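Local coordinates for GrpB family protein (Enterococcus faecalis, PDB 2NRK) that is of unknown function but belongs to the GrpB (UPF0157) family, whose place in the nucleotidyltransferase clan hints at, without proving, a link to nucleotide chemistry, at residues 82-86 / 87-91; 111-114 / 115-118. All coordinates share one frame; numbering follows the deposited sequence. Where two conformers were deposited one is given.

Contact 1: residues 82-86 / 87-91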
loop_
_atom_site.group_PDB
_atom_site.type_symbol
_atom_site.label_atom_id
_atom_site.label_comp_id
_atom_site.label_asym_id
_atom_site.label_seq_id
_atom_site.Cartn_x
_atom_site.Cartn_y
_atom_site.Cartn_z
ATOM N N GLY A 82 8.447 22.219 -2.630
ATOM C CA GLY A 82 7.019 21.998 -2.863
ATOM C C GLY A 82 6.778 20.663 -3.533
ATOM O O GLY A 82 7.539 19.697 -3.322
ATOM N N GLU A 83 5.752 20.604 -4.377
ATOM C CA GLU A 83 5.452 19.350 -5.082
ATOM C C GLU A 83 6.559 19.017 -6.081
ATOM O O GLU A 83 6.848 17.833 -6.308
ATOM C CB GLU A 83 4.117 19.450 -5.814
ATOM C CG GLU A 83 2.914 19.556 -4.874
ATOM C CD GLU A 83 1.596 19.510 -5.629
ATOM O OE1 GLU A 83 1.548 20.006 -6.792
ATOM O OE2 GLU A 83 0.596 19.017 -5.044
ATOM N N PHE A 84 7.174 20.051 -6.660
ATOM C CA PHE A 84 8.222 19.850 -7.690
ATOM C C PHE A 84 7.769 18.812 -8.746
ATOM O O PHE A 84 8.491 17.858 -9.099
ATOM C CB PHE A 84 9.564 19.469 -7.035
ATOM C CG PHE A 84 10.746 19.623 -7.949
ATOM C CD1 PHE A 84 10.899 20.771 -8.728
ATOM C CD2 PHE A 84 11.681 18.601 -8.068
ATOM C CE1 PHE A 84 11.994 20.917 -9.599
ATOM C CE2 PHE A 84 12.789 18.749 -8.939
ATOM C CZ PHE A 84 12.935 19.908 -9.697
ATOM N N GLY A 85 6.530 18.973 -9.175
ATOM C CA GLY A 85 6.020 18.203 -10.280
ATOM C C GLY A 85 5.229 16.950 -9.902
ATOM O O GLY A 85 4.680 16.321 -10.795
ATOM N N LEU A 86 5.167 16.574 -8.618
ATOM C CA LEU A 86 4.369 15.411 -8.215
ATOM C C LEU A 86 3.267 15.786 -7.233
ATOM O O LEU A 86 3.525 16.303 -6.151
ATOM C CB LEU A 86 5.230 14.278 -7.635
ATOM C CG LEU A 86 6.351 13.647 -8.470
ATOM C CD1 LEU A 86 7.033 12.529 -7.681
ATOM C CD2 LEU A 86 5.849 13.135 -9.823
ATOM N N SER A 87 2.021 15.506 -7.628
ATOM C CA SER A 87 0.845 15.889 -6.845
ATOM C C SER A 87 0.885 15.307 -5.438
ATOM O O SER A 87 1.122 14.101 -5.261
ATOM C CB SER A 87 -0.450 15.459 -7.569
ATOM O OG SER A 87 -1.568 16.085 -6.954
ATOM N N GLY A 88 0.698 16.155 -4.432
ATOM C CA GLY A 88 0.698 15.674 -3.048
ATOM C C GLY A 88 2.044 15.511 -2.375
ATOM O O GLY A 88 2.088 15.252 -1.182
ATOM N N ARG A 89 3.143 15.700 -3.103
ATOM C CA ARG A 89 4.468 15.577 -2.494
ATOM C C ARG A 89 4.913 16.905 -1.888
ATOM O O ARG A 89 4.475 17.982 -2.351
ATOM C CB ARG A 89 5.490 15.118 -3.545
ATOM C CG ARG A 89 6.904 14.912 -2.959
ATOM C CD ARG A 89 7.838 14.297 -4.010
ATOM N NE ARG A 89 8.020 15.184 -5.185
ATOM C CZ ARG A 89 8.962 14.976 -6.111
ATOM N NH1 ARG A 89 9.788 13.925 -5.994
ATOM N NH2 ARG A 89 9.092 15.785 -7.161
ATOM N N ARG A 90 5.729 16.835 -0.839
ATOM C CA ARG A 90 6.670 17.935 -0.544
ATOM C C ARG A 90 8.073 17.396 -0.665
ATOM O O ARG A 90 8.421 16.430 0.014
ATOM C CB ARG A 90 6.424 18.563 0.829
ATOM C CG ARG A 90 5.033 19.201 0.942
ATOM C CD ARG A 90 4.836 20.373 -0.056
ATOM N NE ARG A 90 3.561 21.055 0.189
ATOM C CZ ARG A 90 2.387 20.672 -0.312
ATOM N NH1 ARG A 90 2.318 19.629 -1.139
ATOM N NH2 ARG A 90 1.263 21.371 -0.002
ATOM N N TYR A 91 8.891 18.046 -1.485
ATOM C CA TYR A 91 10.199 17.529 -1.805
ATOM C C TYR A 91 11.232 18.500 -1.213
ATOM O O TYR A 91 11.070 19.724 -1.341
ATOM C CB TYR A 91 10.337 17.471 -3.328
ATOM C CG TYR A 91 11.682 16.993 -3.838
ATOM C CD1 TYR A 91 12.137 15.710 -3.550
ATOM C CD2 TYR A 91 12.465 17.807 -4.667
ATOM C CE1 TYR A 91 13.379 15.246 -4.064
ATOM C CE2 TYR A 91 13.706 17.351 -5.182
ATOM C CZ TYR A 91 14.143 16.078 -4.848
ATOM O OH TYR A 91 15.366 15.651 -5.353
HETATM O O HOH W 1 8.812 20.893 -0.047
HETATM O O HOH W 2 -0.123 18.983 -2.424
HETATM O O HOH W 3 -1.772 18.858 -6.205
#
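The guanidinium of Arg89 lies flat between Leu86 and Tyr91: Leu86 CD1 rests over the centre of one face, 3.5 Å from Arg89 CZ, while Tyr91 CB covers the rim of the opposite face. At its edge stands Glu83 O, almost in the guanidinium plane, gripped side-on by Arg89 NE at 3.1 Å and by NH2 at 3.2 Å. NH2 adds a weak bond to Phe84 O. A bend at chi3 (62°) in the otherwise extended arginine chain turns the group toward the carbonyls of Glu83 and Phe84. Because Leu86 N also donates to Glu83 O, closing a type I' turn, this one oxygen receives three N-H groups. Phe84 and Tyr91 run alongside each other with planes 7° apart, but slid so far that the rings barely overlap; Phe84 CD2 meets Tyr91 CD2 at 3.6 Å. Glu83 OE2 takes a nearly straight bond (171°) from Gly88 N at 2.9 Å, approached from above the carboxylate plane; one water joins it to Arg90 NH1 and another to Ser87 OG. Glycine suits positions 85 and 88, where the backbone angles would jam a CB against the preceding carbonyl oxygen. A type II turn runs from Leu86 to Arg89, and Tyr91 N bonds to Gly82 O. The loop lies between strand 79-80 and strand 89-94; Leu86 and Arg89 pack on Tyr106 of strand 101-107, and Arg90 salt-bridges Asp67.

Contact 2: residues 111-114 / 115-118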
loop_
_atom_site.group_PDB
_atom_site.type_symbol
_atom_site.label_atom_id
_atom_site.label_comp_id
_atom_site.label_asym_id
_atom_site.label_seq_id
_atom_site.Cartn_x
_atom_site.Cartn_y
_atom_site.Cartn_z
ATOM N N THR A 111 -1.157 6.225 -1.342
ATOM C CA THR A 111 -0.640 4.842 -1.320
ATOM C C THR A 111 0.176 4.503 -2.558
ATOM O O THR A 111 1.116 3.714 -2.475
ATOM C CB THR A 111 -1.749 3.825 -1.131
ATOM O OG1 THR A 111 -2.649 3.855 -2.259
ATOM C CG2 THR A 111 -2.533 4.149 0.172
ATOM N N GLN A 112 -0.181 5.071 -3.718
ATOM C CA GLN A 112 0.545 4.735 -4.953
ATOM C C GLN A 112 2.019 5.118 -4.851
ATOM O O GLN A 112 2.893 4.320 -5.199
ATOM C CB GLN A 112 -0.088 5.421 -6.173
ATOM C CG GLN A 112 -1.558 5.094 -6.399
ATOM C CD GLN A 112 -1.773 3.822 -7.177
ATOM O OE1 GLN A 112 -1.473 2.736 -6.699
ATOM N NE2 GLN A 112 -2.317 3.949 -8.386
ATOM N N GLU A 113 2.291 6.339 -4.375
ATOM C CA GLU A 113 3.693 6.811 -4.305
ATOM C C GLU A 113 4.409 6.143 -3.171
ATOM O O GLU A 113 5.569 5.749 -3.301
ATOM C CB GLU A 113 3.712 8.317 -4.135
ATOM C CG GLU A 113 3.477 8.990 -5.489
ATOM C CD GLU A 113 4.684 8.723 -6.410
ATOM O OE1 GLU A 113 5.807 9.207 -6.101
ATOM O OE2 GLU A 113 4.513 8.026 -7.411
ATOM N N ILE A 114 3.713 6.011 -2.035
ATOM C CA ILE A 114 4.389 5.389 -0.886
ATOM C C ILE A 114 4.812 3.963 -1.206
ATOM O O ILE A 114 5.961 3.574 -0.991
ATOM C CB ILE A 114 3.501 5.447 0.388
ATOM C CG1 ILE A 114 3.272 6.927 0.785
ATOM C CG2 ILE A 114 4.151 4.627 1.534
ATOM C CD1 ILE A 114 2.115 7.137 1.812
ATOM N N LEU A 115 3.875 3.170 -1.731
ATOM C CA LEU A 115 4.232 1.781 -2.132
ATOM C C LEU A 115 5.196 1.698 -3.290
ATOM O O LEU A 115 6.000 0.771 -3.333
ATOM C CB LEU A 115 2.997 0.900 -2.392
ATOM C CG LEU A 115 2.202 0.569 -1.130
ATOM C CD1 LEU A 115 1.150 -0.473 -1.494
ATOM C CD2 LEU A 115 3.071 -0.011 0.034
ATOM N N ARG A 116 5.163 2.661 -4.215
ATOM C CA ARG A 116 6.115 2.631 -5.339
ATOM C C ARG A 116 7.526 2.558 -4.756
ATOM O O ARG A 116 8.331 1.715 -5.155
ATOM C CB ARG A 116 5.993 3.869 -6.205
ATOM C CG ARG A 116 7.060 3.836 -7.338
ATOM C CD ARG A 116 6.698 4.884 -8.402
ATOM N NE ARG A 116 6.860 6.247 -7.908
ATOM C CZ ARG A 116 8.005 6.923 -7.921
ATOM N NH1 ARG A 116 9.144 6.332 -8.346
ATOM N NH2 ARG A 116 8.021 8.183 -7.470
ATOM N N HIS A 117 7.800 3.434 -3.778
ATOM C CA HIS A 117 9.126 3.479 -3.169
ATOM C C HIS A 117 9.402 2.268 -2.296
ATOM O O HIS A 117 10.462 1.671 -2.420
ATOM C CB HIS A 117 9.278 4.747 -2.315
ATOM C CG HIS A 117 9.238 6.011 -3.116
ATOM N ND1 HIS A 117 10.180 6.301 -4.084
ATOM C CD2 HIS A 117 8.385 7.065 -3.091
ATOM C CE1 HIS A 117 9.919 7.491 -4.607
ATOM N NE2 HIS A 117 8.822 7.967 -4.039
ATOM N N LEU A 118 8.470 1.911 -1.404
ATOM C CA LEU A 118 8.763 0.829 -0.461
ATOM C C LEU A 118 8.847 -0.516 -1.181
ATOM O O LEU A 118 9.713 -1.326 -0.866
ATOM C CB LEU A 118 7.708 0.742 0.666
ATOM C CG LEU A 118 7.722 1.957 1.596
ATOM C CD1 LEU A 118 6.484 1.865 2.541
ATOM C CD2 LEU A 118 9.037 2.021 2.399
#
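Two bends bring Glu113 and Arg116 together: the glutamate folds at chi2 (-67°), while the arginine, CG opposite its own backbone N, turns at chi3 (69°) so that both polar ends lie side by side above the helix surface. The result is a side-on, two-pronged salt bridge across an i to i+3 spacing. Arg116 NH2 meets Glu113 OE1 at 2.8 Å on the syn lone pair, and Arg116 NE meets OE2 at 3.0 Å, also on the syn side but tilted out of the carboxylate plane. The two planes stand 37° apart, yet both oxygens remain close to the guanidinium plane. Beneath them, i to i+4 backbone bonds define the alpha-helix, such as Leu118 N to Ile114 O at 3.0 Å. On the buried face, Ile114 CG2 lies alongside Leu118 CD1 at 3.8 Å; these branched aliphatic chains suit a surface laid against strand 54-60, where both touch Leu57. Leu115 instead packs on helix 157-171, while Thr111 OG1 bonds to Gln112 and Thr111 of the second subunit. His117 CD2 comes within 3.1 Å of Glu113 O, and NE2 is hydrogen-bonded to Tyr106 OH, which also bonds weakly to Glu113 OE1. Arg116 NH1 also bridges to Glu164, so its charge sits between two carboxylates, a setting that probably favours ionisation of both glutamates and ties this helix to helix 157-171.

In the fold
Contact 1 lies at the surface, though Arg89 and Tyr91 are buried; it is a loop of two successive turns leading from one sheet strand into the next. Contact 2 is partly buried, on a helix pressed between the sheet, helix 157-171 and the second subunit. Their centres lie about 14 Å apart, and the two touch where Leu86 CD1 packs on Glu113 OE1 at 3.9 Å. Tyr106 of strand 101-107 is shared by both. The chemistry follows location: in contact 1 arginines bond to backbone carbonyls and waters bridge polar atoms, while contact 2 separates a charged flank from an aliphatic face directed at the sheet.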